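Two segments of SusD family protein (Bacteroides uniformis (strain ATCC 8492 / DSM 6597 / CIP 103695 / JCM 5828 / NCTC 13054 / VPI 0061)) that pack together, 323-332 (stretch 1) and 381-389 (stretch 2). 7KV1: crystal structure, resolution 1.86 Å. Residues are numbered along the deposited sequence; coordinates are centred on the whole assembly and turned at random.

Stretch 1 323-332: GDDGWSKGND
Stretch 2 381-389: YRPYDKNFK

Stretch 1 runs without regular helix or strand; stretch 2 is loop apart from a 3-10 segment at D385-N387. Their closest backbone register pairs W327 with Y384, whose CA atoms lie 4.8 Å apart, and together the stretches bury 454 Å².

Backbone hydrogen bonding across the contact centres on G326 (phi/psi -96/-16). D385 N donates to G326 O at 2.7 Å with an N-H...O angle of 161°, and the same carbonyl oxygen receives a CA-H...O contact from Y384 CA at 3.4 Å, with an angle of 125° at the hydrogen. Water 1 donates to G326 O at 2.6 Å and accepts from K386 N at 3.1 Å, bridging the two stretches. Y384 itself is extended (-134/140), with chi1 m. The tight approach leaves no room at G326: an ideal CB would point toward stretch 2 and lie 2.5 Å from Y384 CD1, a clash.

The carboxylate of D385 (-53/-46, chi1 m, chi2 -33°) returns the bonding to stretch 1. S328 N donates to D385 OD1 at 3.1 Å and a nearly linear 175°, while S328 OG, on an m rotamer, donates to D385 OD2 at 2.7 Å. Backbone and side chain of one serine thus hold both carboxylate oxygens. N331 (m) is positioned by its own stretch, its ND2 donating to S328 O at 3.0 Å. Within stretch 2, F388 N to D385 O at 3.1 Å and N387 N to Y384 O at 2.9 Å close the turn.

The charged pair is D324 (chi1 p, chi2 3°) with R382 (chi1 p, chi2 149°, chi3 m, chi4 -177°). Both CA-to-CB bonds point sideways, and the side-chain ends converge. R382 NH1 to D324 OD2 at 3.0 Å and 159° is the salt bridge's best hydrogen bond; R382 NH2 to D324 OD1 at 3.4 Å is weak. The carboxylate meets the guanidinium at its edge, near its plane. R382 NE and NH2 also donate to P383 O at 3.0 and 2.9 Å, anchoring the arginine within its stretch.

Apolar packing gathers around W327 (-139/120, chi1 t, chi2 46°). P383, C-gamma endo and pointing toward stretch 1, sets its CG 3.5 Å from the centroid of the W327 six-membered ring, only 9° off the normal: a CH-pi contact over one face. F388 (m) points toward stretch 1, and its CZ reaches the indole edge, 4.2 Å from W327 NE1.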

# COMPACT_ATOMS: atom_id res chain seq x y z
N GLY A 323 18.93 -23.42 2.85
CA GLY A 323 19.61 -22.42 3.69
C GLY A 323 20.62 -21.64 2.87
O GLY A 323 21.12 -22.20 1.87
N ASP A 324 20.86 -20.38 3.24
CA ASP A 324 21.95 -19.51 2.68
C ASP A 324 22.59 -18.82 3.88
O ASP A 324 22.22 -19.18 5.01
CB ASP A 324 21.43 -18.60 1.55
CG ASP A 324 20.42 -17.53 1.93
OD1 ASP A 324 20.09 -17.41 3.15
OD2 ASP A 324 19.97 -16.78 1.00
N ASP A 325 23.49 -17.85 3.68
CA ASP A 325 24.27 -17.26 4.81
C ASP A 325 23.32 -16.60 5.83
O ASP A 325 23.59 -16.72 7.04
CB ASP A 325 25.32 -16.27 4.30
CG ASP A 325 26.36 -16.88 3.36
OD1 ASP A 325 26.39 -18.13 3.26
OD2 ASP A 325 27.13 -16.11 2.74
N GLY A 326 22.25 -15.95 5.37
CA GLY A 326 21.38 -15.10 6.21
C GLY A 326 20.14 -15.83 6.71
O GLY A 326 19.50 -15.30 7.65
N TRP A 327 19.79 -16.97 6.12
CA TRP A 327 18.55 -17.71 6.51
C TRP A 327 18.82 -19.21 6.57
O TRP A 327 19.15 -19.80 5.53
CB TRP A 327 17.41 -17.37 5.54
CG TRP A 327 16.03 -17.71 6.01
CD1 TRP A 327 15.46 -17.48 7.23
CD2 TRP A 327 15.00 -18.28 5.19
NE1 TRP A 327 14.16 -17.91 7.23
CE2 TRP A 327 13.85 -18.40 5.99
CE3 TRP A 327 14.95 -18.72 3.86
CZ2 TRP A 327 12.67 -18.91 5.50
CZ3 TRP A 327 13.78 -19.23 3.38
CH2 TRP A 327 12.65 -19.31 4.18
N SER A 328 18.62 -19.80 7.75
CA SER A 328 18.97 -21.22 8.05
C SER A 328 17.98 -22.20 7.41
O SER A 328 16.75 -21.87 7.28
CB SER A 328 19.02 -21.44 9.54
OG SER A 328 20.03 -20.61 10.10
N LYS A 329 18.47 -23.39 7.10
CA LYS A 329 17.64 -24.58 6.78
C LYS A 329 16.63 -24.77 7.93
O LYS A 329 16.96 -24.36 9.05
CB LYS A 329 18.56 -25.79 6.58
CG LYS A 329 17.92 -26.94 5.82
CD LYS A 329 18.79 -28.16 5.62
CE LYS A 329 18.23 -29.05 4.53
NZ LYS A 329 18.51 -30.48 4.81
N GLY A 330 15.44 -25.32 7.63
CA GLY A 330 14.40 -25.70 8.61
C GLY A 330 13.48 -24.56 8.98
O GLY A 330 12.72 -24.71 9.98
N ASN A 331 13.54 -23.45 8.26
CA ASN A 331 12.61 -22.29 8.44
C ASN A 331 11.49 -22.38 7.39
O ASN A 331 11.72 -22.94 6.31
CB ASN A 331 13.39 -20.97 8.42
CG ASN A 331 14.11 -20.71 9.73
OD1 ASN A 331 13.45 -20.56 10.77
ND2 ASN A 331 15.43 -20.66 9.69
N ASP A 332 10.29 -21.92 7.74
CA ASP A 332 9.10 -22.06 6.88
C ASP A 332 9.15 -21.01 5.76
O ASP A 332 9.43 -19.82 6.05
CB ASP A 332 7.80 -21.88 7.67
CG ASP A 332 7.19 -23.19 8.13
OD1 ASP A 332 7.93 -23.99 8.75
OD2 ASP A 332 6.00 -23.41 7.85
N TYR A 381 11.55 -7.76 1.33
CA TYR A 381 10.95 -8.30 2.57
C TYR A 381 11.32 -9.79 2.71
O TYR A 381 10.55 -10.51 3.32
CB TYR A 381 9.44 -8.03 2.59
CG TYR A 381 9.07 -6.57 2.64
CD1 TYR A 381 9.22 -5.84 3.81
CD2 TYR A 381 8.51 -5.92 1.54
CE1 TYR A 381 8.86 -4.50 3.87
CE2 TYR A 381 8.15 -4.58 1.59
CZ TYR A 381 8.33 -3.86 2.76
OH TYR A 381 7.98 -2.54 2.86
N ARG A 382 12.49 -10.20 2.23
CA ARG A 382 12.92 -11.61 2.32
C ARG A 382 13.24 -11.93 3.78
O ARG A 382 13.56 -11.06 4.60
CB ARG A 382 14.07 -11.92 1.36
CG ARG A 382 15.38 -11.24 1.71
CD ARG A 382 16.51 -12.13 1.26
NE ARG A 382 16.63 -13.27 2.14
CZ ARG A 382 17.56 -14.21 2.04
NH1 ARG A 382 18.46 -14.18 1.07
NH2 ARG A 382 17.57 -15.20 2.90
N PRO A 383 13.07 -13.21 4.18
CA PRO A 383 13.37 -13.63 5.54
C PRO A 383 14.89 -13.70 5.74
O PRO A 383 15.59 -14.14 4.81
CB PRO A 383 12.74 -15.02 5.67
CG PRO A 383 12.76 -15.54 4.24
CD PRO A 383 12.55 -14.32 3.36
N TYR A 384 15.32 -13.27 6.93
CA TYR A 384 16.68 -13.41 7.50
C TYR A 384 16.59 -13.88 8.95
O TYR A 384 15.77 -13.31 9.68
CB TYR A 384 17.40 -12.06 7.50
CG TYR A 384 17.89 -11.64 6.15
CD1 TYR A 384 18.88 -12.37 5.51
CD2 TYR A 384 17.35 -10.56 5.48
CE1 TYR A 384 19.34 -12.02 4.26
CE2 TYR A 384 17.81 -10.19 4.23
CZ TYR A 384 18.79 -10.92 3.62
OH TYR A 384 19.24 -10.60 2.39
N ASP A 385 17.48 -14.79 9.40
CA ASP A 385 17.51 -15.25 10.82
C ASP A 385 17.60 -14.04 11.76
O ASP A 385 16.82 -13.96 12.72
CB ASP A 385 18.67 -16.22 11.12
CG ASP A 385 18.60 -17.50 10.32
OD1 ASP A 385 17.49 -17.97 10.03
OD2 ASP A 385 19.66 -17.99 9.95
N LYS A 386 18.49 -13.10 11.48
CA LYS A 386 18.69 -11.91 12.35
C LYS A 386 17.39 -11.13 12.57
O LYS A 386 17.37 -10.34 13.50
CB LYS A 386 19.78 -11.02 11.75
CG LYS A 386 19.43 -10.41 10.40
CD LYS A 386 20.42 -9.37 9.94
CE LYS A 386 19.81 -8.35 9.00
NZ LYS A 386 18.90 -7.46 9.75
N ASN A 387 16.33 -11.34 11.75
CA ASN A 387 15.07 -10.54 11.79
C ASN A 387 13.93 -11.30 12.49
O ASN A 387 12.83 -10.74 12.58
CB ASN A 387 14.64 -10.12 10.37
CG ASN A 387 15.54 -9.11 9.70
OD1 ASN A 387 16.19 -8.29 10.36
ND2 ASN A 387 15.60 -9.14 8.38
N PHE A 388 14.15 -12.51 13.03
CA PHE A 388 13.11 -13.31 13.74
C PHE A 388 12.62 -12.64 15.03
O PHE A 388 13.49 -12.30 15.84
CB PHE A 388 13.67 -14.64 14.23
CG PHE A 388 13.73 -15.73 13.21
CD1 PHE A 388 12.61 -16.05 12.45
CD2 PHE A 388 14.86 -16.52 13.09
CE1 PHE A 388 12.66 -17.10 11.54
CE2 PHE A 388 14.91 -17.57 12.18
CZ PHE A 388 13.80 -17.85 11.41
N LYS A 389 11.30 -12.57 15.26
CA LYS A 389 10.66 -12.00 16.48
C LYS A 389 10.52 -13.10 17.55
O LYS A 389 10.21 -14.26 17.17
CB LYS A 389 9.31 -11.36 16.14
O HOH W 1 20.51 -13.49 9.16